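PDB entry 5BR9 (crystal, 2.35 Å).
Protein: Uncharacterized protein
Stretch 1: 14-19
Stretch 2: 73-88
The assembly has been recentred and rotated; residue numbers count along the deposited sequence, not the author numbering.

Stretch 1, residues 14-19: ALDTST
Stretch 2, residues 73-88: GPGAFTGVRIAIGVVQ

The first turn of the helix packs directly against backbone at Gly79, where the absence of a side chain lets the two backbone segments come close: an ideal CB on Gly79 would lie 2.1 Å from Thr17 O, a clash. Instead, Gly79 CA approaches Thr17 O to 3.1 Å in a CA-H...O contact (angle at H 126°), and Gly79 CA lies 4.8 Å from Ser18 CA, the closest CA pair between the stretches, marking the register. Gly75 (phi/psi 161/-147) repeats the theme, since its ideal CB would fall 2.7 Å from Ser18 O.

Stretch 1 runs as an extended strand through Ala14-Asp16 (phi -129 to -145, psi 130 to 146), then turns at Thr17 (-134/25) and Ser18 (-77/-15). Stretch 2 enters through a cis peptide before Pro74 (-75/166) and passes the N-cap residue Ala76 (-70/132) into a regular helix, 77-88, with phi near -60 and psi near -47.

Two hydrogen bonds join the stretches. Ala76 N donates to Ser18 O (2.9 Å, 169°), fixing the loop just before the helix. Thr17, chi1 p, points its CB toward the helix, and its OG1 donates to Gly79 O at 2.7 Å; that carbonyl also accepts from Ala83 N at 3.2 Å, so the hydroxyl joins an intact helical bond. Thr17 OG1 lies 3.2 Å from Ala83 CB.

Nearer the helix start, Ser18 (chi1 p) is held within its own stretch: OG and N donate to Asp16 OD2 at 2.8 and 3.1 Å, while Ser18 CB packs 3.9 Å from Val80 CG2. A water donates to Ser18 OG (3.2 Å) and Pro74 O (3.0 Å), linking the loops.

Farther along the helix the contact becomes apolar. Leu15 (p, p) places CD1 3.9 Å from both Ala83 CB and Val87 CG2, bridging successive turns; Val87 has chi1 t.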

# COMPACT_ATOMS: atom_id res chain seq x y z
N ALA A 14 -1.25 -3.75 -16.50
CA ALA A 14 -2.40 -4.00 -15.65
C ALA A 14 -2.04 -4.97 -14.54
O ALA A 14 -1.27 -5.90 -14.74
CB ALA A 14 -3.56 -4.55 -16.46
N LEU A 15 -2.55 -4.72 -13.34
CA LEU A 15 -2.34 -5.64 -12.23
C LEU A 15 -3.55 -5.72 -11.29
O LEU A 15 -4.27 -4.74 -11.08
CB LEU A 15 -1.07 -5.29 -11.48
CG LEU A 15 -0.90 -3.98 -10.77
CD1 LEU A 15 -1.53 -4.09 -9.38
CD2 LEU A 15 0.61 -3.73 -10.69
N ASP A 16 -3.79 -6.91 -10.75
CA ASP A 16 -4.86 -7.07 -9.79
C ASP A 16 -4.43 -7.95 -8.61
O ASP A 16 -3.90 -9.05 -8.79
CB ASP A 16 -6.09 -7.66 -10.46
CG ASP A 16 -7.34 -7.46 -9.61
OD1 ASP A 16 -8.05 -6.46 -9.85
OD2 ASP A 16 -7.59 -8.26 -8.69
N THR A 17 -4.67 -7.46 -7.40
CA THR A 17 -4.33 -8.16 -6.17
C THR A 17 -5.48 -8.11 -5.18
O THR A 17 -5.27 -8.22 -3.98
CB THR A 17 -3.09 -7.53 -5.49
OG1 THR A 17 -3.33 -6.14 -5.28
CG2 THR A 17 -1.86 -7.69 -6.35
N SER A 18 -6.69 -7.95 -5.69
CA SER A 18 -7.87 -7.76 -4.83
C SER A 18 -8.33 -9.07 -4.20
O SER A 18 -9.21 -9.08 -3.32
CB SER A 18 -9.01 -7.11 -5.63
OG SER A 18 -9.49 -7.98 -6.65
N THR A 19 -7.85 -10.19 -4.73
CA THR A 19 -8.27 -11.49 -4.22
C THR A 19 -7.06 -12.31 -3.85
O THR A 19 -5.95 -11.79 -3.86
CB THR A 19 -9.12 -12.28 -5.27
OG1 THR A 19 -8.31 -12.61 -6.41
CG2 THR A 19 -10.32 -11.46 -5.72
N GLY A 73 -10.72 -2.56 -6.16
CA GLY A 73 -11.71 -3.19 -5.32
C GLY A 73 -13.07 -3.11 -5.99
O GLY A 73 -13.18 -2.63 -7.12
N PRO A 74 -14.12 -3.56 -5.30
CA PRO A 74 -14.03 -4.09 -3.94
C PRO A 74 -13.42 -5.49 -3.87
O PRO A 74 -13.31 -6.16 -4.89
CB PRO A 74 -15.49 -4.10 -3.49
CG PRO A 74 -16.26 -4.31 -4.76
CD PRO A 74 -15.50 -3.58 -5.82
N GLY A 75 -13.04 -5.90 -2.66
CA GLY A 75 -12.34 -7.16 -2.45
C GLY A 75 -11.65 -7.15 -1.10
O GLY A 75 -12.17 -6.58 -0.15
N ALA A 76 -10.50 -7.81 -1.01
CA ALA A 76 -9.70 -7.83 0.22
C ALA A 76 -9.05 -6.47 0.53
O ALA A 76 -8.43 -5.86 -0.34
CB ALA A 76 -8.64 -8.92 0.14
N PHE A 77 -9.20 -6.04 1.78
CA PHE A 77 -8.64 -4.79 2.29
C PHE A 77 -7.15 -4.65 1.97
O PHE A 77 -6.73 -3.71 1.30
CB PHE A 77 -8.84 -4.69 3.82
N THR A 78 -6.36 -5.59 2.47
CA THR A 78 -4.92 -5.53 2.28
C THR A 78 -4.51 -5.61 0.80
O THR A 78 -3.67 -4.83 0.34
CB THR A 78 -4.22 -6.66 3.04
OG1 THR A 78 -4.75 -6.70 4.37
CG2 THR A 78 -2.71 -6.40 3.09
N GLY A 79 -5.10 -6.55 0.07
CA GLY A 79 -4.74 -6.72 -1.32
C GLY A 79 -4.93 -5.46 -2.15
O GLY A 79 -4.05 -5.09 -2.91
N VAL A 80 -6.08 -4.80 -1.99
CA VAL A 80 -6.39 -3.58 -2.73
C VAL A 80 -5.41 -2.47 -2.34
O VAL A 80 -4.91 -1.75 -3.21
CB VAL A 80 -7.86 -3.13 -2.50
CG1 VAL A 80 -8.14 -1.77 -3.13
CG2 VAL A 80 -8.82 -4.17 -3.05
N ARG A 81 -5.12 -2.36 -1.05
CA ARG A 81 -4.22 -1.32 -0.55
C ARG A 81 -2.80 -1.48 -1.08
O ARG A 81 -2.13 -0.50 -1.38
CB ARG A 81 -4.22 -1.30 0.98
CG ARG A 81 -5.43 -0.58 1.52
CD ARG A 81 -5.80 -0.96 2.94
NE ARG A 81 -7.23 -0.75 3.14
CZ ARG A 81 -7.79 0.43 3.40
NH1 ARG A 81 -9.11 0.52 3.55
NH2 ARG A 81 -7.03 1.52 3.53
N ILE A 82 -2.35 -2.72 -1.20
CA ILE A 82 -1.06 -3.00 -1.81
C ILE A 82 -1.04 -2.53 -3.27
O ILE A 82 -0.11 -1.84 -3.69
CB ILE A 82 -0.73 -4.50 -1.71
CG1 ILE A 82 -0.45 -4.89 -0.26
CG2 ILE A 82 0.46 -4.86 -2.59
CD1 ILE A 82 -0.67 -6.38 0.01
N ALA A 83 -2.06 -2.91 -4.04
CA ALA A 83 -2.13 -2.47 -5.43
C ALA A 83 -2.08 -0.95 -5.51
O ALA A 83 -1.32 -0.39 -6.30
CB ALA A 83 -3.40 -3.01 -6.12
N ILE A 84 -2.88 -0.28 -4.67
CA ILE A 84 -2.95 1.18 -4.71
C ILE A 84 -1.56 1.82 -4.53
O ILE A 84 -1.13 2.62 -5.37
CB ILE A 84 -3.93 1.70 -3.66
CG1 ILE A 84 -5.36 1.35 -4.08
CG2 ILE A 84 -3.78 3.20 -3.48
CD1 ILE A 84 -6.41 1.64 -3.02
N GLY A 85 -0.86 1.45 -3.46
CA GLY A 85 0.46 1.99 -3.19
C GLY A 85 1.51 1.73 -4.26
O GLY A 85 2.20 2.64 -4.73
N VAL A 86 1.63 0.47 -4.66
CA VAL A 86 2.63 0.09 -5.63
C VAL A 86 2.39 0.81 -6.97
O VAL A 86 3.32 1.36 -7.56
CB VAL A 86 2.66 -1.44 -5.81
CG1 VAL A 86 3.54 -1.84 -6.99
CG2 VAL A 86 3.14 -2.10 -4.51
N VAL A 87 1.15 0.83 -7.43
CA VAL A 87 0.82 1.48 -8.69
C VAL A 87 1.15 2.98 -8.61
O VAL A 87 1.77 3.54 -9.52
CB VAL A 87 -0.65 1.22 -9.07
CG1 VAL A 87 -1.07 2.12 -10.19
CG2 VAL A 87 -0.83 -0.23 -9.47
N GLN A 88 0.77 3.62 -7.51
CA GLN A 88 1.09 5.02 -7.29
C GLN A 88 2.60 5.29 -7.30
O GLN A 88 3.06 6.29 -7.85
CB GLN A 88 0.48 5.48 -5.96
CG GLN A 88 -1.01 5.83 -6.06
CD GLN A 88 -1.56 6.41 -4.75
OE1 GLN A 88 -2.27 7.41 -4.76
NE2 GLN A 88 -1.25 5.76 -3.63
O HOH W 1 -12.50 -8.87 -5.98